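Local atomic coordinates of tRNA (guanine(26)-N(2))-dimethyltransferase (Pyrococcus horikoshii, PDB entry 2DUL), a protein that probably transfers two methyl groups from S-adenosyl-L-methionine to the N2 atom of guanine 26 in a number of tRNAs. Residues R156-V162 / A229-D235; L147-R152 / Y207-Y211; F252-G257 / I327-L331; K332-K336 / E373-R377. Numbering follows the deposited sequence.

Contact 1: R156-V162 / A229-D235; sequences RRGILGV and AFVKLKD
Residues 158-162 and 229-235 run as neighbouring antiparallel strands, their axes 4.8 Å apart at closest approach and their directions 159° apart. Strand 226-235 is the reversed strand characteristic of the class I methyltransferase sheet, inserted between 158-164 and 213-223. Leu-160/Val-231 and Val-162/Ala-229 are hydrogen-bonded pairs (Leu-160 N to Val-231 O 2.9 Å, Val-162 N to Ala-229 O 2.8 Å); Ile-159/Lys-232 and Gly-161/Phe-230 are non-hydrogen-bonded pairs. Leu-233 N to Gly-158 O, 2.8 Å, extends the ladder to the corner at Arg-156 and Arg-157. Leu-160 (t) and Val-231 (m) meet CB to CG2 at 3.9 Å on the face covered by helices 144-153 and 192-209. On the Ile-159 and Phe-230 face, Lys-232 NZ folds back to Arg-157 O at 2.7 Å. Beyond the pairing, Asp-235 (t) forms a salt-bridge network: OD1 takes Arg-156 NH2 at 2.9 Å and, weakly, NE at 2.9 Å, and OD2 lies 3.0 Å from Arg-157 NH2.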
loop_
_atom_site.group_PDB
_atom_site.type_symbol
_atom_site.label_atom_id
_atom_site.label_comp_id
_atom_site.label_asym_id
_atom_site.label_seq_id
_atom_site.Cartn_x
_atom_site.Cartn_y
_atom_site.Cartn_z
ATOM N N ARG A 156 -18.421 -4.937 -3.815
ATOM C CA ARG A 156 -18.698 -3.664 -3.150
ATOM C C ARG A 156 -18.164 -3.625 -1.712
ATOM O O ARG A 156 -18.084 -2.564 -1.088
ATOM C CB ARG A 156 -20.207 -3.371 -3.191
ATOM C CG ARG A 156 -20.741 -3.185 -4.618
ATOM C CD ARG A 156 -22.223 -2.806 -4.639
ATOM N NE ARG A 156 -22.445 -1.515 -3.994
ATOM C CZ ARG A 156 -22.164 -0.333 -4.537
ATOM N NH1 ARG A 156 -21.653 -0.250 -5.762
ATOM N NH2 ARG A 156 -22.360 0.770 -3.832
ATOM N N ARG A 157 -17.798 -4.789 -1.187
ATOM C CA ARG A 157 -17.234 -4.870 0.152
ATOM C C ARG A 157 -15.896 -5.588 0.016
ATOM O O ARG A 157 -15.393 -6.196 0.960
ATOM C CB ARG A 157 -18.167 -5.638 1.091
ATOM C CG ARG A 157 -19.515 -4.954 1.315
ATOM C CD ARG A 157 -20.436 -5.806 2.186
ATOM N NE ARG A 157 -21.770 -5.221 2.342
ATOM C CZ ARG A 157 -22.617 -4.978 1.342
ATOM N NH1 ARG A 157 -23.808 -4.445 1.597
ATOM N NH2 ARG A 157 -22.283 -5.264 0.087
ATOM N N GLY A 158 -15.329 -5.500 -1.184
ATOM C CA GLY A 158 -14.059 -6.143 -1.459
ATOM C C GLY A 158 -12.851 -5.429 -0.889
ATOM O O GLY A 158 -12.962 -4.379 -0.247
ATOM N N ILE A 159 -11.682 -6.006 -1.136
ATOM C CA ILE A 159 -10.434 -5.447 -0.653
ATOM C C ILE A 159 -9.574 -5.096 -1.848
ATOM O O ILE A 159 -9.490 -5.858 -2.808
ATOM C CB ILE A 159 -9.660 -6.461 0.206
ATOM C CG1 ILE A 159 -10.530 -6.904 1.381
ATOM C CG2 ILE A 159 -8.350 -5.848 0.673
ATOM C CD1 ILE A 159 -10.038 -8.165 2.051
ATOM N N LEU A 160 -8.943 -3.933 -1.794
ATOM C CA LEU A 160 -8.089 -3.519 -2.887
ATOM C C LEU A 160 -6.675 -3.276 -2.387
ATOM O O LEU A 160 -6.466 -2.561 -1.411
ATOM C CB LEU A 160 -8.641 -2.246 -3.536
ATOM C CG LEU A 160 -8.015 -1.770 -4.849
ATOM C CD1 LEU A 160 -8.140 -2.864 -5.909
ATOM C CD2 LEU A 160 -8.729 -0.495 -5.316
ATOM N N GLY A 161 -5.710 -3.891 -3.057
ATOM C CA GLY A 161 -4.318 -3.699 -2.697
ATOM C C GLY A 161 -3.708 -2.920 -3.842
ATOM O O GLY A 161 -3.768 -3.356 -4.991
ATOM N N VAL A 162 -3.134 -1.761 -3.547
ATOM C CA VAL A 162 -2.550 -0.941 -4.595
ATOM C C VAL A 162 -1.119 -0.548 -4.270
ATOM O O VAL A 162 -0.802 -0.196 -3.135
ATOM C CB VAL A 162 -3.365 0.360 -4.802
ATOM C CG1 VAL A 162 -2.877 1.084 -6.045
ATOM C CG2 VAL A 162 -4.857 0.040 -4.898
ATOM N N ALA A 229 -1.011 0.484 -0.370
ATOM C CA ALA A 229 -2.270 0.790 0.294
ATOM C C ALA A 229 -3.261 -0.357 0.189
ATOM O O ALA A 229 -3.599 -0.801 -0.912
ATOM C CB ALA A 229 -2.887 2.057 -0.298
ATOM N N PHE A 230 -3.713 -0.838 1.344
ATOM C CA PHE A 230 -4.703 -1.901 1.399
ATOM C C PHE A 230 -5.970 -1.265 1.961
ATOM O O PHE A 230 -5.961 -0.746 3.079
ATOM C CB PHE A 230 -4.261 -3.038 2.331
ATOM C CG PHE A 230 -3.067 -3.804 1.841
ATOM C CD1 PHE A 230 -1.799 -3.547 2.351
ATOM C CD2 PHE A 230 -3.213 -4.785 0.865
ATOM C CE1 PHE A 230 -0.685 -4.258 1.898
ATOM C CE2 PHE A 230 -2.106 -5.506 0.401
ATOM C CZ PHE A 230 -0.839 -5.241 0.919
ATOM N N VAL A 231 -7.051 -1.292 1.190
ATOM C CA VAL A 231 -8.302 -0.707 1.649
ATOM C C VAL A 231 -9.470 -1.666 1.556
ATOM O O VAL A 231 -9.494 -2.571 0.718
ATOM C CB VAL A 231 -8.652 0.585 0.856
ATOM C CG1 VAL A 231 -7.550 1.611 1.038
ATOM C CG2 VAL A 231 -8.852 0.268 -0.611
ATOM N N LYS A 232 -10.435 -1.461 2.445
ATOM C CA LYS A 232 -11.644 -2.267 2.496
ATOM C C LYS A 232 -12.766 -1.385 1.966
ATOM O O LYS A 232 -13.039 -0.321 2.520
ATOM C CB LYS A 232 -11.955 -2.672 3.941
ATOM C CG LYS A 232 -13.269 -3.436 4.111
ATOM C CD LYS A 232 -13.205 -4.828 3.496
ATOM C CE LYS A 232 -14.434 -5.646 3.886
ATOM N NZ LYS A 232 -14.424 -7.020 3.321
ATOM N N LEU A 233 -13.406 -1.815 0.889
ATOM C CA LEU A 233 -14.490 -1.039 0.307
ATOM C C LEU A 233 -15.731 -1.116 1.198
ATOM O O LEU A 233 -16.046 -2.173 1.747
ATOM C CB LEU A 233 -14.800 -1.555 -1.103
ATOM C CG LEU A 233 -13.620 -1.439 -2.079
ATOM C CD1 LEU A 233 -14.000 -2.019 -3.429
ATOM C CD2 LEU A 233 -13.218 0.019 -2.234
ATOM N N LYS A 234 -16.410 0.015 1.351
ATOM C CA LYS A 234 -17.621 0.101 2.162
ATOM C C LYS A 234 -18.795 0.389 1.224
ATOM O O LYS A 234 -18.739 1.306 0.404
ATOM C CB LYS A 234 -17.473 1.217 3.197
ATOM C CG LYS A 234 -16.164 1.155 3.982
ATOM C CD LYS A 234 -16.028 -0.151 4.763
ATOM C CE LYS A 234 -17.078 -0.263 5.862
ATOM N NZ LYS A 234 -16.947 0.840 6.860
ATOM N N ASP A 235 -19.866 -0.390 1.355
ATOM C CA ASP A 235 -21.022 -0.252 0.477
ATOM C C ASP A 235 -22.104 0.716 0.946
ATOM O O ASP A 235 -22.797 0.450 1.929
ATOM C CB ASP A 235 -21.642 -1.632 0.242
ATOM C CG ASP A 235 -22.708 -1.625 -0.842
ATOM O OD1 ASP A 235 -23.050 -0.540 -1.365
ATOM O OD2 ASP A 235 -23.213 -2.720 -1.168
#

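Contact 2: L147-R152 / Y207-Y211; sequences LDTALR and YAAKY
Residues 147-152 of helix 144-153 and residues 207-211, the last turn of helix 192-209 and what follows it, pack side by side, CA atoms closest at Leu-151/Ala-208 (6.4 Å) and Asp-148/Tyr-207 (6.5 Å). The apolar part centres on Leu-151 (m, t): CD1 lies 3.5 Å from Tyr-207 CB, CD2 3.9 Å from Ala-208 CB, and CB 4.0 Å from Tyr-211 CE2. Leu-147 CD2 sits over one face of the Tyr-207 ring, 3.9 Å from CG. The polar part gathers round Asp-148 (t). Asp-148 OD1 forms a salt bridge with Lys-210 NZ (2.6 Å) and accepts from Tyr-211 OH (2.7 Å), while OD2 forms a salt bridge with Arg-152 NH2 (3.2 Å). Tyr-211 OH in turn accepts from Arg-152 NE (3.0 Å). One helix thus packs on the end of another and the turn after it, on one face of the Rossmann-like sheet: Leu-147, Ala-150 and Leu-151 continue inward onto Leu-160 of strand 158-164, and Met-125 of helix 121-127 touches Thr-149 and Ala-150.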
loop_
_atom_site.group_PDB
_atom_site.type_symbol
_atom_site.label_atom_id
_atom_site.label_comp_id
_atom_site.label_asym_id
_atom_site.label_seq_id
_atom_site.Cartn_x
_atom_site.Cartn_y
_atom_site.Cartn_z
ATOM N N LEU A 147 -6.903 1.835 -11.790
ATOM C CA LEU A 147 -7.694 2.044 -10.583
ATOM C C LEU A 147 -9.210 2.082 -10.726
ATOM O O LEU A 147 -9.923 1.431 -9.953
ATOM C CB LEU A 147 -7.243 3.322 -9.872
ATOM C CG LEU A 147 -8.033 3.649 -8.596
ATOM C CD1 LEU A 147 -7.793 2.567 -7.548
ATOM C CD2 LEU A 147 -7.607 5.016 -8.054
ATOM N N ASP A 148 -9.713 2.843 -11.695
ATOM C CA ASP A 148 -11.161 2.947 -11.844
ATOM C C ASP A 148 -11.813 1.606 -12.157
ATOM O O ASP A 148 -12.865 1.271 -11.601
ATOM C CB ASP A 148 -11.531 3.969 -12.919
ATOM C CG ASP A 148 -13.013 4.313 -12.893
ATOM O OD1 ASP A 148 -13.479 4.821 -11.852
ATOM O OD2 ASP A 148 -13.707 4.071 -13.899
ATOM N N THR A 149 -11.192 0.828 -13.034
ATOM C CA THR A 149 -11.750 -0.472 -13.385
ATOM C C THR A 149 -11.651 -1.444 -12.210
ATOM O O THR A 149 -12.559 -2.245 -11.983
ATOM C CB THR A 149 -11.049 -1.065 -14.627
ATOM O OG1 THR A 149 -11.111 -0.117 -15.701
ATOM C CG2 THR A 149 -11.749 -2.354 -15.078
ATOM N N ALA A 150 -10.561 -1.375 -11.449
ATOM C CA ALA A 150 -10.425 -2.264 -10.302
ATOM C C ALA A 150 -11.547 -1.974 -9.304
ATOM O O ALA A 150 -12.062 -2.884 -8.653
ATOM C CB ALA A 150 -9.067 -2.072 -9.633
ATOM N N LEU A 151 -11.924 -0.704 -9.196
ATOM C CA LEU A 151 -12.976 -0.297 -8.273
ATOM C C LEU A 151 -14.351 -0.811 -8.693
ATOM O O LEU A 151 -15.294 -0.780 -7.900
ATOM C CB LEU A 151 -12.998 1.228 -8.134
ATOM C CG LEU A 151 -11.892 1.787 -7.240
ATOM C CD1 LEU A 151 -11.795 3.300 -7.396
ATOM C CD2 LEU A 151 -12.184 1.412 -5.783
ATOM N N ARG A 152 -14.461 -1.280 -9.935
ATOM C CA ARG A 152 -15.712 -1.838 -10.439
ATOM C C ARG A 152 -15.650 -3.371 -10.451
ATOM O O ARG A 152 -16.678 -4.040 -10.356
ATOM C CB ARG A 152 -16.008 -1.319 -11.857
ATOM C CG ARG A 152 -16.624 0.077 -11.901
ATOM C CD ARG A 152 -16.903 0.550 -13.328
ATOM N NE ARG A 152 -15.723 1.162 -13.935
ATOM C CZ ARG A 152 -14.994 0.618 -14.902
ATOM N NH1 ARG A 152 -15.312 -0.567 -15.406
ATOM N NH2 ARG A 152 -13.923 1.258 -15.353
ATOM N N TYR A 207 -11.871 8.268 -6.214
ATOM C CA TYR A 207 -12.384 7.514 -7.365
ATOM C C TYR A 207 -13.517 6.566 -6.970
ATOM O O TYR A 207 -14.416 6.287 -7.774
ATOM C CB TYR A 207 -11.279 6.683 -8.026
ATOM C CG TYR A 207 -10.522 7.393 -9.131
ATOM C CD1 TYR A 207 -9.747 8.518 -8.860
ATOM C CD2 TYR A 207 -10.597 6.944 -10.453
ATOM C CE1 TYR A 207 -9.060 9.188 -9.879
ATOM C CE2 TYR A 207 -9.920 7.605 -11.480
ATOM C CZ TYR A 207 -9.156 8.723 -11.186
ATOM O OH TYR A 207 -8.496 9.389 -12.191
ATOM N N ALA A 208 -13.471 6.070 -5.738
ATOM C CA ALA A 208 -14.478 5.120 -5.265
ATOM C C ALA A 208 -15.849 5.727 -4.987
ATOM O O ALA A 208 -16.874 5.060 -5.158
ATOM C CB ALA A 208 -13.972 4.416 -4.003
ATOM N N ALA A 209 -15.863 6.984 -4.557
ATOM C CA ALA A 209 -17.107 7.665 -4.199
ATOM C C ALA A 209 -18.227 7.622 -5.229
ATOM O O ALA A 209 -19.391 7.453 -4.861
ATOM C CB ALA A 209 -16.814 9.133 -3.797
ATOM N N LYS A 210 -17.901 7.766 -6.511
ATOM C CA LYS A 210 -18.952 7.757 -7.526
ATOM C C LYS A 210 -19.738 6.448 -7.625
ATOM O O LYS A 210 -20.830 6.427 -8.179
ATOM C CB LYS A 210 -18.389 8.139 -8.905
ATOM C CG LYS A 210 -17.401 7.159 -9.515
ATOM C CD LYS A 210 -16.930 7.698 -10.866
ATOM C CE LYS A 210 -15.826 6.838 -11.478
ATOM N NZ LYS A 210 -14.605 6.872 -10.633
ATOM N N TYR A 211 -19.191 5.364 -7.086
ATOM C CA TYR A 211 -19.880 4.076 -7.111
ATOM C C TYR A 211 -20.657 3.897 -5.815
ATOM O O TYR A 211 -21.127 2.802 -5.504
ATOM C CB TYR A 211 -18.856 2.949 -7.251
ATOM C CG TYR A 211 -18.044 3.061 -8.522
ATOM C CD1 TYR A 211 -18.664 2.975 -9.769
ATOM C CD2 TYR A 211 -16.669 3.292 -8.478
ATOM C CE1 TYR A 211 -17.930 3.118 -10.960
ATOM C CE2 TYR A 211 -15.924 3.439 -9.665
ATOM C CZ TYR A 211 -16.567 3.350 -10.898
ATOM O OH TYR A 211 -15.852 3.502 -12.068
#

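Contact 3: F252-G257 / I327-L331; sequences FDDKTG and IGRRL
Arg-330 NH1 donates to the backbone oxygen Asp-254 O at 2.7 Å, tying a helix to an exposed turn. The arginine, extended after an m chi1, reaches across from helix 327-331, and its NH2 finds a second partner in Glu-190. The Asp-254 carboxylate pairs instead with Arg-188, its OD1 staying 4.3 Å from Arg-330 NH1 and out of the guanidinium plane. Over one guanidinium face lies the edge of the Phe-252 ring, Phe-252 CE2 3.6 Å from Arg-330 NH2. Packing continues along the arginine stem, with Arg-330 CD 3.6 Å from Gly-257 N, and past it Leu-331 CD2 lies 3.8 Å from Thr-256 CA. Gly-257 has phi/psi of 86/2°, and a CB there would fall 3.0 Å from Ile-327 CG1. Within 252-257, Asp-253 O accepts from Gly-257 N at 2.8 Å, and Asp-253 OD1 accepts from Lys-255 N at 3.0 Å. The result is an Asx turn with a positive-phi glycine closing the link between strands 247-252 and 259-263, set against helix 324-331.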
loop_
_atom_site.group_PDB
_atom_site.type_symbol
_atom_site.label_atom_id
_atom_site.label_comp_id
_atom_site.label_asym_id
_atom_site.label_seq_id
_atom_site.Cartn_x
_atom_site.Cartn_y
_atom_site.Cartn_z
ATOM N N PHE A 252 2.391 23.634 5.241
ATOM C CA PHE A 252 3.728 23.396 5.768
ATOM C C PHE A 252 4.576 24.662 5.740
ATOM O O PHE A 252 4.668 25.330 4.713
ATOM C CB PHE A 252 4.389 22.303 4.924
ATOM C CG PHE A 252 5.731 21.851 5.433
ATOM C CD1 PHE A 252 5.826 20.983 6.518
ATOM C CD2 PHE A 252 6.899 22.270 4.802
ATOM C CE1 PHE A 252 7.070 20.534 6.965
ATOM C CE2 PHE A 252 8.148 21.828 5.241
ATOM C CZ PHE A 252 8.233 20.958 6.324
ATOM N N ASP A 253 5.188 24.994 6.873
ATOM C CA ASP A 253 6.035 26.183 6.957
ATOM C C ASP A 253 7.478 25.757 6.698
ATOM O O ASP A 253 8.079 25.075 7.522
ATOM C CB ASP A 253 5.939 26.814 8.345
ATOM C CG ASP A 253 6.564 28.203 8.404
ATOM O OD1 ASP A 253 7.547 28.467 7.669
ATOM O OD2 ASP A 253 6.077 29.028 9.202
ATOM N N ASP A 254 8.029 26.167 5.560
ATOM C CA ASP A 254 9.397 25.794 5.197
ATOM C C ASP A 254 10.476 26.315 6.141
ATOM O O ASP A 254 11.579 25.769 6.193
ATOM C CB ASP A 254 9.722 26.272 3.781
ATOM C CG ASP A 254 8.800 25.680 2.739
ATOM O OD1 ASP A 254 8.632 24.443 2.715
ATOM O OD2 ASP A 254 8.245 26.458 1.936
ATOM N N LYS A 255 10.171 27.373 6.881
ATOM C CA LYS A 255 11.155 27.940 7.790
ATOM C C LYS A 255 11.157 27.315 9.180
ATOM O O LYS A 255 12.108 27.495 9.942
ATOM C CB LYS A 255 10.954 29.455 7.901
ATOM C CG LYS A 255 11.293 30.210 6.619
ATOM C CD LYS A 255 11.305 31.720 6.815
ATOM C CE LYS A 255 9.908 32.289 7.016
ATOM N NZ LYS A 255 9.252 31.779 8.252
ATOM N N THR A 256 10.113 26.554 9.498
ATOM C CA THR A 256 10.004 25.947 10.822
ATOM C C THR A 256 9.739 24.442 10.868
ATOM O O THR A 256 10.060 23.791 11.860
ATOM C CB THR A 256 8.893 26.632 11.635
ATOM O OG1 THR A 256 7.623 26.347 11.034
ATOM C CG2 THR A 256 9.102 28.139 11.668
ATOM N N GLY A 257 9.149 23.890 9.815
ATOM C CA GLY A 257 8.857 22.470 9.821
ATOM C C GLY A 257 7.511 22.205 10.478
ATOM O O GLY A 257 7.093 21.061 10.628
ATOM N N ILE A 327 13.995 19.563 11.050
ATOM C CA ILE A 327 13.583 20.714 11.842
ATOM C C ILE A 327 14.807 21.425 12.403
ATOM O O ILE A 327 14.840 22.653 12.483
ATOM C CB ILE A 327 12.635 20.302 12.991
ATOM C CG1 ILE A 327 11.302 19.823 12.404
ATOM C CG2 ILE A 327 12.406 21.480 13.932
ATOM C CD1 ILE A 327 10.266 19.399 13.438
ATOM N N GLY A 328 15.816 20.650 12.786
ATOM C CA GLY A 328 17.037 21.244 13.294
ATOM C C GLY A 328 17.662 22.136 12.230
ATOM O O GLY A 328 18.118 23.244 12.528
ATOM N N ARG A 329 17.678 21.666 10.985
ATOM C CA ARG A 329 18.255 22.452 9.894
ATOM C C ARG A 329 17.410 23.678 9.550
ATOM O O ARG A 329 17.949 24.749 9.260
ATOM C CB ARG A 329 18.432 21.590 8.638
ATOM C CG ARG A 329 19.393 20.428 8.812
ATOM C CD ARG A 329 19.635 19.681 7.505
ATOM N NE ARG A 329 20.381 20.475 6.529
ATOM C CZ ARG A 329 19.825 21.306 5.654
ATOM N NH1 ARG A 329 18.509 21.454 5.622
ATOM N NH2 ARG A 329 20.588 21.994 4.813
ATOM N N ARG A 330 16.088 23.525 9.580
ATOM C CA ARG A 330 15.190 24.634 9.263
ATOM C C ARG A 330 15.273 25.746 10.306
ATOM O O ARG A 330 15.379 26.923 9.960
ATOM C CB ARG A 330 13.741 24.138 9.149
ATOM C CG ARG A 330 13.489 23.206 7.965
ATOM C CD ARG A 330 12.017 22.800 7.862
ATOM N NE ARG A 330 11.795 21.822 6.795
ATOM C CZ ARG A 330 11.819 22.097 5.492
ATOM N NH1 ARG A 330 12.050 23.335 5.068
ATOM N NH2 ARG A 330 11.631 21.126 4.607
ATOM N N LEU A 331 15.227 25.371 11.580
ATOM C CA LEU A 331 15.289 26.344 12.667
ATOM C C LEU A 331 16.719 26.789 12.976
ATOM O O LEU A 331 16.929 27.816 13.625
ATOM C CB LEU A 331 14.657 25.760 13.938
ATOM C CG LEU A 331 13.149 25.490 13.899
ATOM C CD1 LEU A 331 12.719 24.805 15.188
ATOM C CD2 LEU A 331 12.394 26.802 13.709
#

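Contact 4: K332-K336 / E373-R377; sequences KIETK and ETIKR
An isolated beta bridge, Thr-335 with Lys-376 (CA-CA 5.0 Å), joins the linker between two helices to the end of the modelled chain. The linker, 332-336, leaves helix 324-331 with positive phi at Lys-332 and runs extended toward helix 338-347; with strands 352-355 and 361-364 following, the order of elements is consistent with the helix-turn-helix of a winged-helix-like domain. The partner leaves helix 368-375 at Lys-376, and the touching parts run 103° apart. Two backbone bonds define the bridge: Arg-377 N gives to Glu-334 O (3.1 Å), and Lys-336 N to Ile-375 O (2.9 Å), a carbonyl at the helix end that Thr-335 CA also approaches at 3.2 Å. Arg-377 (t) turns back over the linker, its NH2 in a salt bridge with Glu-334 OE1 at 3.5 Å. Although Thr-335 O is 2.9 Å from Arg-377 NE, it lies over the guanidinium face, where the angle excludes a hydrogen bond. Thr-374 OG1 is satisfied by Val-370 O and Gln-348. Beneath the bridge, Ile-333 CD1 reaches Lys-376 CD at 3.8 Å, and Thr-335 CG2 lies 4.0 Å from Ile-375 CD1. Lys-336, extended beyond its m chi1, places NZ to bond weakly to Thr-374 O (3.2 Å) and give to a water at 2.9 Å, which donates to Glu-373 O (2.8 Å) and Lys-376 O (2.6 Å).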
loop_
_atom_site.group_PDB
_atom_site.type_symbol
_atom_site.label_atom_id
_atom_site.label_comp_id
_atom_site.label_asym_id
_atom_site.label_seq_id
_atom_site.Cartn_x
_atom_site.Cartn_y
_atom_site.Cartn_z
ATOM N N LYS A 332 17.695 26.017 12.506
ATOM C CA LYS A 332 19.102 26.317 12.753
ATOM C C LYS A 332 19.404 26.144 14.234
ATOM O O LYS A 332 19.938 27.045 14.884
ATOM C CB LYS A 332 19.443 27.747 12.322
ATOM C CG LYS A 332 19.209 28.025 10.847
ATOM C CD LYS A 332 20.072 27.132 9.972
ATOM C CE LYS A 332 19.814 27.397 8.495
ATOM N NZ LYS A 332 20.083 28.821 8.141
ATOM N N ILE A 333 19.042 24.986 14.768
ATOM C CA ILE A 333 19.293 24.691 16.170
ATOM C C ILE A 333 19.883 23.296 16.296
ATOM O O ILE A 333 19.792 22.486 15.373
ATOM C CB ILE A 333 17.993 24.743 17.012
ATOM C CG1 ILE A 333 16.985 23.722 16.476
ATOM C CG2 ILE A 333 17.407 26.147 16.986
ATOM C CD1 ILE A 333 15.712 23.611 17.306
ATOM N N GLU A 334 20.503 23.031 17.439
ATOM C CA GLU A 334 21.078 21.725 17.719
ATOM C C GLU A 334 19.967 20.931 18.398
ATOM O O GLU A 334 19.174 21.497 19.152
ATOM C CB GLU A 334 22.274 21.861 18.662
ATOM C CG GLU A 334 23.473 22.561 18.039
ATOM C CD GLU A 334 24.259 21.658 17.106
ATOM O OE1 GLU A 334 23.644 21.024 16.220
ATOM O OE2 GLU A 334 25.500 21.588 17.258
ATOM N N THR A 335 19.910 19.629 18.135
ATOM C CA THR A 335 18.871 18.786 18.718
ATOM C C THR A 335 19.398 17.558 19.455
ATOM O O THR A 335 20.526 17.110 19.232
ATOM C CB THR A 335 17.899 18.289 17.638
ATOM O OG1 THR A 335 18.604 17.438 16.726
ATOM C CG2 THR A 335 17.307 19.461 16.874
ATOM N N LYS A 336 18.557 17.014 20.328
ATOM C CA LYS A 336 18.900 15.824 21.097
ATOM C C LYS A 336 18.669 14.621 20.193
ATOM O O LYS A 336 18.215 14.771 19.058
ATOM C CB LYS A 336 18.008 15.726 22.334
ATOM C CG LYS A 336 18.087 16.937 23.248
ATOM C CD LYS A 336 17.064 16.862 24.372
ATOM C CE LYS A 336 17.128 18.099 25.256
ATOM N NZ LYS A 336 16.044 18.113 26.281
ATOM N N GLU A 373 10.678 22.671 22.117
ATOM C CA GLU A 373 11.277 22.919 23.418
ATOM C C GLU A 373 11.935 21.642 23.922
ATOM O O GLU A 373 12.946 21.689 24.617
ATOM C CB GLU A 373 10.215 23.394 24.416
ATOM C CG GLU A 373 10.786 23.785 25.777
ATOM C CD GLU A 373 9.756 24.442 26.684
ATOM O OE1 GLU A 373 8.788 23.759 27.084
ATOM O OE2 GLU A 373 9.915 25.645 26.994
ATOM N N THR A 374 11.368 20.498 23.556
ATOM C CA THR A 374 11.906 19.211 23.985
ATOM C C THR A 374 13.147 18.763 23.208
ATOM O O THR A 374 14.027 18.118 23.772
ATOM C CB THR A 374 10.847 18.104 23.863
ATOM O OG1 THR A 374 9.685 18.467 24.619
ATOM C CG2 THR A 374 11.401 16.783 24.382
ATOM N N ILE A 375 13.221 19.087 21.921
ATOM C CA ILE A 375 14.380 18.663 21.131
ATOM C C ILE A 375 15.590 19.575 21.301
ATOM O O ILE A 375 16.719 19.159 21.039
ATOM C CB ILE A 375 14.052 18.566 19.619
ATOM C CG1 ILE A 375 13.729 19.952 19.055
ATOM C CG2 ILE A 375 12.895 17.604 19.400
ATOM C CD1 ILE A 375 13.374 19.937 17.574
ATOM N N LYS A 376 15.350 20.813 21.731
ATOM C CA LYS A 376 16.427 21.781 21.939
ATOM C C LYS A 376 17.548 21.169 22.764
ATOM O O LYS A 376 17.370 20.891 23.947
ATOM C CB LYS A 376 15.897 23.023 22.660
ATOM C CG LYS A 376 15.156 24.005 21.774
ATOM C CD LYS A 376 16.114 24.819 20.918
ATOM C CE LYS A 376 17.011 25.705 21.778
ATOM N NZ LYS A 376 17.905 26.574 20.959
ATOM N N ARG A 377 18.703 20.965 22.140
ATOM C CA ARG A 377 19.840 20.385 22.841
ATOM C C ARG A 377 20.694 21.483 23.462
ATOM O O ARG A 377 20.706 21.578 24.710
ATOM C CB ARG A 377 20.682 19.543 21.874
ATOM C CG ARG A 377 21.844 18.809 22.527
ATOM C CD ARG A 377 22.419 17.737 21.605
ATOM N NE ARG A 377 22.953 18.291 20.363
ATOM C CZ ARG A 377 23.437 17.555 19.365
ATOM N NH1 ARG A 377 23.452 16.231 19.462
ATOM N NH2 ARG A 377 23.906 18.140 18.271
HETATM O O HOH W 1 15.375 20.883 25.626
#

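The four contacts show chemistry following depth. Contact 1 is the buried one, held by a regular backbone ladder with the salt bridges between its two segments at one end. Contact 2, its centre about 10 Å away, backs the same sheet with helices: Leu-160 and Leu-233 of contact 1 pack on Leu-147, Ala-150 and Leu-151, and Arg-156 probably hydrogen-bonds to Tyr-211 O, so leucines face inward and charges outward. Contacts 3 and 4, across the chain's centre from contact 1, are more peripheral. Contact 3 hangs on one arginine of helix 324-331; contact 4, using the loop directly after it, on a single backbone bridge with a salt bridge and a water. They meet where Gly-328 O probably accepts a hydrogen bond from Ile-333 N and Ile-327 packs on Ile-375.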